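Polyketide synthase/nonribosomal peptide synthetase hybrid RzxB (Pseudomonas fluorescens, PDB 5IL6) probably dehydrates beta-hydroxyacyl intermediates bound to a carrier protein during rhizoxin assembly, through its double-hotdog dehydratase domain. Local coordinates at residues A156-I166 with L219-L230. Sequence-based numbering, arbitrary orientation.
Sequences ACYQRFAAMGI and LDELEERPALLL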
ATOM      1  N   ALA A 156      -6.298  -2.785 -20.634  1.00 38.64           N
ATOM      2  CA  ALA A 156      -4.951  -2.631 -21.171  1.00 40.31           C
ATOM      3  C   ALA A 156      -3.931  -2.485 -20.048  1.00 36.66           C
ATOM      4  O   ALA A 156      -2.800  -2.973 -20.156  1.00 39.87           O
ATOM      5  CB  ALA A 156      -4.893  -1.429 -22.113  1.00 46.25           C
ATOM      6  N   CYS A 157      -4.314  -1.816 -18.958  1.00 36.20           N
ATOM      7  CA  CYS A 157      -3.416  -1.689 -17.815  1.00 35.29           C
ATOM      8  C   CYS A 157      -3.182  -3.041 -17.152  1.00 32.35           C
ATOM      9  O   CYS A 157      -2.040  -3.404 -16.849  1.00 28.27           O
ATOM     10  CB  CYS A 157      -3.976  -0.680 -16.812  1.00 37.50           C
ATOM     11  SG  CYS A 157      -4.011   1.028 -17.422  1.00 40.70           S
ATOM     12  N   TYR A 158      -4.253  -3.803 -16.913  1.00 31.91           N
ATOM     13  CA  TYR A 158      -4.084  -5.113 -16.296  1.00 33.66           C
ATOM     14  C   TYR A 158      -3.352  -6.076 -17.219  1.00 32.76           C
ATOM     15  O   TYR A 158      -2.609  -6.943 -16.745  1.00 26.83           O
ATOM     16  CB  TYR A 158      -5.439  -5.686 -15.878  1.00 31.96           C
ATOM     17  CG  TYR A 158      -5.994  -5.017 -14.639  1.00 30.74           C
ATOM     18  CD1 TYR A 158      -5.290  -5.055 -13.441  1.00 30.19           C
ATOM     19  CD2 TYR A 158      -7.217  -4.352 -14.664  1.00 31.40           C
ATOM     20  CE1 TYR A 158      -5.779  -4.445 -12.303  1.00 30.59           C
ATOM     21  CE2 TYR A 158      -7.720  -3.738 -13.523  1.00 31.53           C
ATOM     22  CZ  TYR A 158      -6.992  -3.790 -12.346  1.00 31.31           C
ATOM     23  OH  TYR A 158      -7.466  -3.188 -11.201  1.00 27.18           O
ATOM     24  N   GLN A 159      -3.537  -5.943 -18.534  1.00 34.13           N
ATOM     25  CA  GLN A 159      -2.784  -6.775 -19.469  0.57 32.16           C
ATOM     26  C   GLN A 159      -1.299  -6.449 -19.412  1.00 30.32           C
ATOM     27  O   GLN A 159      -0.452  -7.335 -19.572  1.00 32.65           O
ATOM     28  CB  GLN A 159      -3.316  -6.599 -20.893  0.57 33.59           C
ATOM     29  CG  GLN A 159      -2.238  -6.321 -21.942  0.57 36.21           C
ATOM     30  CD  GLN A 159      -2.755  -6.415 -23.365  0.57 43.02           C
ATOM     31  OE1 GLN A 159      -2.257  -7.208 -24.165  0.57 46.78           O
ATOM     32  NE2 GLN A 159      -3.754  -5.608 -23.689  0.57 45.78           N
ATOM     33  N   ARG A 160      -0.959  -5.177 -19.185  1.00 31.61           N
ATOM     34  CA  ARG A 160       0.448  -4.815 -19.052  1.00 33.33           C
ATOM     35  C   ARG A 160       1.032  -5.361 -17.754  1.00 28.89           C
ATOM     36  O   ARG A 160       2.148  -5.892 -17.748  1.00 27.95           O
ATOM     37  CB  ARG A 160       0.616  -3.296 -19.125  1.00 41.45           C
ATOM     38  CG  ARG A 160       2.067  -2.834 -19.272  1.00 51.74           C
ATOM     39  CD  ARG A 160       2.720  -3.393 -20.532  1.00 64.93           C
ATOM     40  NE  ARG A 160       1.928  -3.114 -21.729  1.00 70.05           N
ATOM     41  CZ  ARG A 160       2.097  -2.061 -22.525  1.00 71.10           C
ATOM     42  NH1 ARG A 160       3.043  -1.165 -22.274  1.00 70.19           N
ATOM     43  NH2 ARG A 160       1.315  -1.906 -23.585  1.00 74.07           N
ATOM     44  N   PHE A 161       0.299  -5.229 -16.643  1.00 28.54           N
ATOM     45  CA  PHE A 161       0.730  -5.857 -15.397  1.00 27.86           C
ATOM     46  C   PHE A 161       0.923  -7.354 -15.588  1.00 31.14           C
ATOM     47  O   PHE A 161       1.913  -7.930 -15.122  1.00 28.12           O
ATOM     48  CB  PHE A 161      -0.289  -5.599 -14.285  1.00 28.29           C
ATOM     49  CG  PHE A 161      -0.186  -4.235 -13.663  1.00 30.29           C
ATOM     50  CD1 PHE A 161       0.980  -3.829 -13.035  1.00 30.90           C
ATOM     51  CD2 PHE A 161      -1.264  -3.365 -13.688  1.00 34.26           C
ATOM     52  CE1 PHE A 161       1.074  -2.576 -12.458  1.00 33.88           C
ATOM     53  CE2 PHE A 161      -1.176  -2.113 -13.111  1.00 34.61           C
ATOM     54  CZ  PHE A 161      -0.007  -1.720 -12.494  1.00 34.30           C
ATOM     55  N   ALA A 162      -0.026  -8.005 -16.262  1.00 31.44           N
ATOM     56  CA  ALA A 162       0.071  -9.443 -16.472  1.00 30.16           C
ATOM     57  C   ALA A 162       1.280  -9.787 -17.329  1.00 30.56           C
ATOM     58  O   ALA A 162       1.937 -10.812 -17.106  1.00 29.48           O
ATOM     59  CB  ALA A 162      -1.215  -9.965 -17.116  1.00 30.53           C
ATOM     60  N   ALA A 163       1.589  -8.945 -18.320  1.00 31.00           N
ATOM     61  CA  ALA A 163       2.753  -9.193 -19.164  1.00 33.31           C
ATOM     62  C   ALA A 163       4.059  -9.106 -18.384  1.00 34.65           C
ATOM     63  O   ALA A 163       5.040  -9.759 -18.756  1.00 37.87           O
ATOM     64  CB  ALA A 163       2.771  -8.207 -20.334  1.00 39.73           C
ATOM     65  N   MET A 164       4.103  -8.314 -17.312  1.00 32.11           N
ATOM     66  CA  MET A 164       5.306  -8.235 -16.494  1.00 34.35           C
ATOM     67  C   MET A 164       5.333  -9.284 -15.387  1.00 34.47           C
ATOM     68  O   MET A 164       6.356  -9.416 -14.707  1.00 37.05           O
ATOM     69  CB  MET A 164       5.477  -6.829 -15.902  1.00 33.77           C
ATOM     70  CG  MET A 164       4.456  -6.394 -14.870  1.00 38.72           C
ATOM     71  SD  MET A 164       4.842  -4.772 -14.157  1.00 37.70           S
ATOM     72  CE  MET A 164       5.163  -3.788 -15.618  1.00 38.32           C
ATOM     73  N   GLY A 165       4.240 -10.018 -15.188  1.00 31.03           N
ATOM     74  CA  GLY A 165       4.199 -11.099 -14.224  1.00 32.24           C
ATOM     75  C   GLY A 165       3.270 -10.913 -13.041  1.00 29.02           C
ATOM     76  O   GLY A 165       3.339 -11.713 -12.100  1.00 29.29           O
ATOM     77  N   ILE A 166       2.405  -9.903 -13.051  1.00 24.26           N
ATOM     78  CA  ILE A 166       1.531  -9.603 -11.920  1.00 24.36           C
ATOM     79  C   ILE A 166       0.094  -9.873 -12.344  1.00 25.10           C
ATOM     80  O   ILE A 166      -0.403  -9.266 -13.301  1.00 31.61           O
ATOM     81  CB  ILE A 166       1.696  -8.153 -11.440  1.00 24.66           C
ATOM     82  CG1 ILE A 166       3.156  -7.876 -11.062  1.00 23.27           C
ATOM     83  CG2 ILE A 166       0.778  -7.883 -10.249  1.00 28.18           C
ATOM     84  CD1 ILE A 166       3.450  -6.414 -10.792  1.00 27.61           C
ATOM     85  N   LEU A 219       1.711   3.188 -19.832  1.00 48.26           N
ATOM     86  CA  LEU A 219       1.395   2.299 -20.949  1.00 53.36           C
ATOM     87  C   LEU A 219       2.240   2.623 -22.176  1.00 55.02           C
ATOM     88  O   LEU A 219       2.755   1.716 -22.839  1.00 49.13           O
ATOM     89  CB  LEU A 219      -0.093   2.389 -21.289  1.00 56.36           C
ATOM     90  CG  LEU A 219      -1.059   1.665 -20.349  1.00 62.12           C
ATOM     91  CD1 LEU A 219      -2.497   2.019 -20.696  1.00 62.29           C
ATOM     92  CD2 LEU A 219      -0.853   0.155 -20.390  1.00 69.04           C
ATOM     93  N   ASP A 220       2.397   3.910 -22.493  1.00 66.80           N
ATOM     94  CA  ASP A 220       3.148   4.290 -23.686  1.00 82.34           C
ATOM     95  C   ASP A 220       4.649   4.096 -23.491  1.00 77.16           C
ATOM     96  O   ASP A 220       5.349   3.677 -24.418  1.00 69.07           O
ATOM     97  CB  ASP A 220       2.829   5.735 -24.068  1.00 98.40           C
ATOM     98  CG  ASP A 220       1.445   5.882 -24.669  1.00110.75           C
ATOM     99  OD1 ASP A 220       1.049   5.009 -25.471  1.00115.59           O
ATOM    100  OD2 ASP A 220       0.749   6.866 -24.338  1.00114.51           O
ATOM    101  N   GLU A 221       5.167   4.397 -22.297  1.00 79.61           N
ATOM    102  CA  GLU A 221       6.605   4.272 -22.074  1.00 84.51           C
ATOM    103  C   GLU A 221       7.043   2.815 -22.118  1.00 72.08           C
ATOM    104  O   GLU A 221       8.022   2.471 -22.789  1.00 71.74           O
ATOM    105  CB  GLU A 221       7.001   4.890 -20.731  1.00 99.80           C
ATOM    106  CG  GLU A 221       6.930   6.405 -20.672  1.00113.51           C
ATOM    107  CD  GLU A 221       7.837   6.983 -19.604  1.00120.36           C
ATOM    108  OE1 GLU A 221       8.782   6.287 -19.172  1.00120.97           O
ATOM    109  OE2 GLU A 221       7.606   8.141 -19.191  1.00124.13           O
ATOM    110  N   LEU A 222       6.332   1.948 -21.407  1.00 60.98           N
ATOM    111  CA  LEU A 222       6.740   0.558 -21.301  1.00 56.70           C
ATOM    112  C   LEU A 222       6.506  -0.179 -22.615  1.00 59.85           C
ATOM    113  O   LEU A 222       5.623   0.169 -23.403  1.00 57.99           O
ATOM    114  CB  LEU A 222       5.969  -0.133 -20.176  1.00 51.47           C
ATOM    115  CG  LEU A 222       6.131   0.489 -18.786  1.00 44.09           C
ATOM    116  CD1 LEU A 222       5.308  -0.275 -17.759  1.00 37.01           C
ATOM    117  CD2 LEU A 222       7.595   0.544 -18.369  1.00 43.22           C
ATOM    118  N   GLU A 223       7.317  -1.207 -22.843  1.00 67.04           N
ATOM    119  CA  GLU A 223       7.171  -2.057 -24.012  1.00 78.22           C
ATOM    120  C   GLU A 223       6.108  -3.122 -23.737  1.00 75.61           C
ATOM    121  O   GLU A 223       5.532  -3.195 -22.650  1.00 68.24           O
ATOM    122  CB  GLU A 223       8.518  -2.677 -24.385  1.00 88.20           C
ATOM    123  CG  GLU A 223       8.553  -3.319 -25.770  1.00 96.50           C
ATOM    124  CD  GLU A 223       9.957  -3.456 -26.329  1.00100.71           C
ATOM    125  OE1 GLU A 223      10.876  -2.777 -25.825  1.00101.25           O
ATOM    126  OE2 GLU A 223      10.140  -4.253 -27.274  1.00103.48           O
ATOM    127  N   GLU A 224       5.818  -3.938 -24.752  1.00 81.42           N
ATOM    128  CA  GLU A 224       4.803  -4.976 -24.610  1.00 85.08           C
ATOM    129  C   GLU A 224       5.115  -5.907 -23.442  1.00 80.04           C
ATOM    130  O   GLU A 224       4.215  -6.286 -22.684  1.00 70.66           O
ATOM    131  CB  GLU A 224       4.695  -5.762 -25.916  1.00 90.66           C
ATOM    132  CG  GLU A 224       3.463  -6.641 -26.030  1.00 91.53           C
ATOM    133  CD  GLU A 224       3.430  -7.413 -27.334  1.00 92.01           C
ATOM    134  OE1 GLU A 224       4.224  -7.083 -28.240  1.00 92.86           O
ATOM    135  OE2 GLU A 224       2.610  -8.349 -27.456  1.00 90.82           O
ATOM    136  N   ARG A 225       6.384  -6.287 -23.279  1.00 84.39           N
ATOM    137  CA  ARG A 225       6.826  -7.184 -22.212  1.00 87.28           C
ATOM    138  C   ARG A 225       7.875  -6.470 -21.367  1.00 75.48           C
ATOM    139  O   ARG A 225       9.067  -6.797 -21.425  1.00 74.73           O
ATOM    140  CB  ARG A 225       7.382  -8.487 -22.781  1.00103.10           C
ATOM    141  CG  ARG A 225       8.485  -8.292 -23.813  1.00118.62           C
ATOM    142  CD  ARG A 225       8.784  -9.569 -24.573  1.00129.70           C
ATOM    143  NE  ARG A 225       9.248  -9.276 -25.926  1.00138.33           N
ATOM    144  CZ  ARG A 225       8.447  -8.964 -26.939  1.00144.67           C
ATOM    145  NH1 ARG A 225       7.133  -8.907 -26.760  1.00143.58           N
ATOM    146  NH2 ARG A 225       8.957  -8.707 -28.135  1.00150.75           N
ATOM    147  N   PRO A 226       7.464  -5.496 -20.560  1.00 64.32           N
ATOM    148  CA  PRO A 226       8.438  -4.776 -19.739  1.00 58.16           C
ATOM    149  C   PRO A 226       8.927  -5.642 -18.591  1.00 48.81           C
ATOM    150  O   PRO A 226       8.340  -6.674 -18.254  1.00 46.24           O
ATOM    151  CB  PRO A 226       7.642  -3.573 -19.229  1.00 56.77           C
ATOM    152  CG  PRO A 226       6.263  -4.123 -19.083  1.00 55.08           C
ATOM    153  CD  PRO A 226       6.084  -5.104 -20.226  1.00 58.20           C
ATOM    154  N   ALA A 227      10.023  -5.207 -17.982  1.00 41.61           N
ATOM    155  CA  ALA A 227      10.512  -5.890 -16.797  1.00 37.06           C
ATOM    156  C   ALA A 227       9.531  -5.703 -15.645  1.00 29.93           C
ATOM    157  O   ALA A 227       8.740  -4.755 -15.609  1.00 30.21           O
ATOM    158  CB  ALA A 227      11.894  -5.370 -16.404  1.00 37.86           C
ATOM    159  N   LEU A 228       9.583  -6.634 -14.697  1.00 31.54           N
ATOM    160  CA  LEU A 228       8.708  -6.563 -13.536  1.00 37.85           C
ATOM    161  C   LEU A 228       9.042  -5.332 -12.705  1.00 32.13           C
ATOM    162  O   LEU A 228      10.197  -5.111 -12.332  1.00 30.65           O
ATOM    163  CB  LEU A 228       8.853  -7.829 -12.693  1.00 44.98           C
ATOM    164  CG  LEU A 228       8.152  -7.819 -11.331  1.00 48.44           C
ATOM    165  CD1 LEU A 228       6.655  -7.595 -11.476  1.00 49.95           C
ATOM    166  CD2 LEU A 228       8.435  -9.113 -10.590  1.00 44.82           C
ATOM    167  N   LEU A 229       8.021  -4.530 -12.414  1.00 27.22           N
ATOM    168  CA  LEU A 229       8.157  -3.343 -11.581  1.00 29.84           C
ATOM    169  C   LEU A 229       7.331  -3.534 -10.321  1.00 33.30           C
ATOM    170  O   LEU A 229       6.160  -3.923 -10.396  1.00 36.51           O
ATOM    171  CB  LEU A 229       7.683  -2.089 -12.320  1.00 31.91           C
ATOM    172  CG  LEU A 229       8.462  -1.664 -13.565  1.00 34.53           C
ATOM    173  CD1 LEU A 229       7.748  -0.506 -14.242  1.00 39.15           C
ATOM    174  CD2 LEU A 229       9.892  -1.281 -13.212  1.00 32.85           C
ATOM    175  N   LEU A 230       7.930  -3.251  -9.170  1.00 35.09           N
ATOM    176  CA  LEU A 230       7.237  -3.358  -7.898  1.00 42.60           C
ATOM    177  C   LEU A 230       7.556  -2.142  -7.045  1.00 31.11           C
ATOM    178  O   LEU A 230       8.642  -1.563  -7.169  1.00 23.32           O
ATOM    179  CB  LEU A 230       7.627  -4.629  -7.127  1.00 61.08           C
ATOM    180  CG  LEU A 230       7.219  -5.975  -7.727  1.00 75.78           C
ATOM    181  CD1 LEU A 230       7.645  -7.098  -6.797  1.00 80.99           C
ATOM    182  CD2 LEU A 230       5.719  -6.039  -7.987  1.00 80.86           C
TER
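The guanidinium of R160 is sandwiched by the loop it binds: L219 CD2 sits 4.3 Å above the centre of one face, the carbonyl O of E223 and the CA of E224 lie over the opposite face, and L222 CB meets the edge in plane. An arginine can thus serve as a flat filler and a donor at once, here inside the curl of 219-224. NH1 gives a hydrogen bond to L219 O (2.9 Å), arriving in the carbonyl plane on a lone pair, although bent at 137° and with the acceptor tilted out of the guanidinium plane. The bend at chi2 (59°) brings CD within 3.8 Å of P226 CD, and a second bend at chi3 turns the guanidinium into the curl.

One turn further on, M164 lies across P226 at about a right angle, with its terminal CE 3.7 Å from P226 CG. Its sulfur accepts a weak but fairly straight N-H bond (165°) from L229, so one thioether both packs against the loop and receives a backbone donor. Past the Schellman motif at G165, I166 CD1 reaches L228 CD1, a tight 3.5 Å contact, and L230 CD2. At the other end L219 CD1 touches C157 SG (3.7 Å).

The loop joining helix 204-212 to strand 230-239 is thereby laid along helix 154-164 in the second hotdog-family region of the dehydratase. C157, R160 and F161 also touch M215, strand 150-152 meets C157 and L219 through V152, and L222 and L229 touch Y261 of strand 261-268.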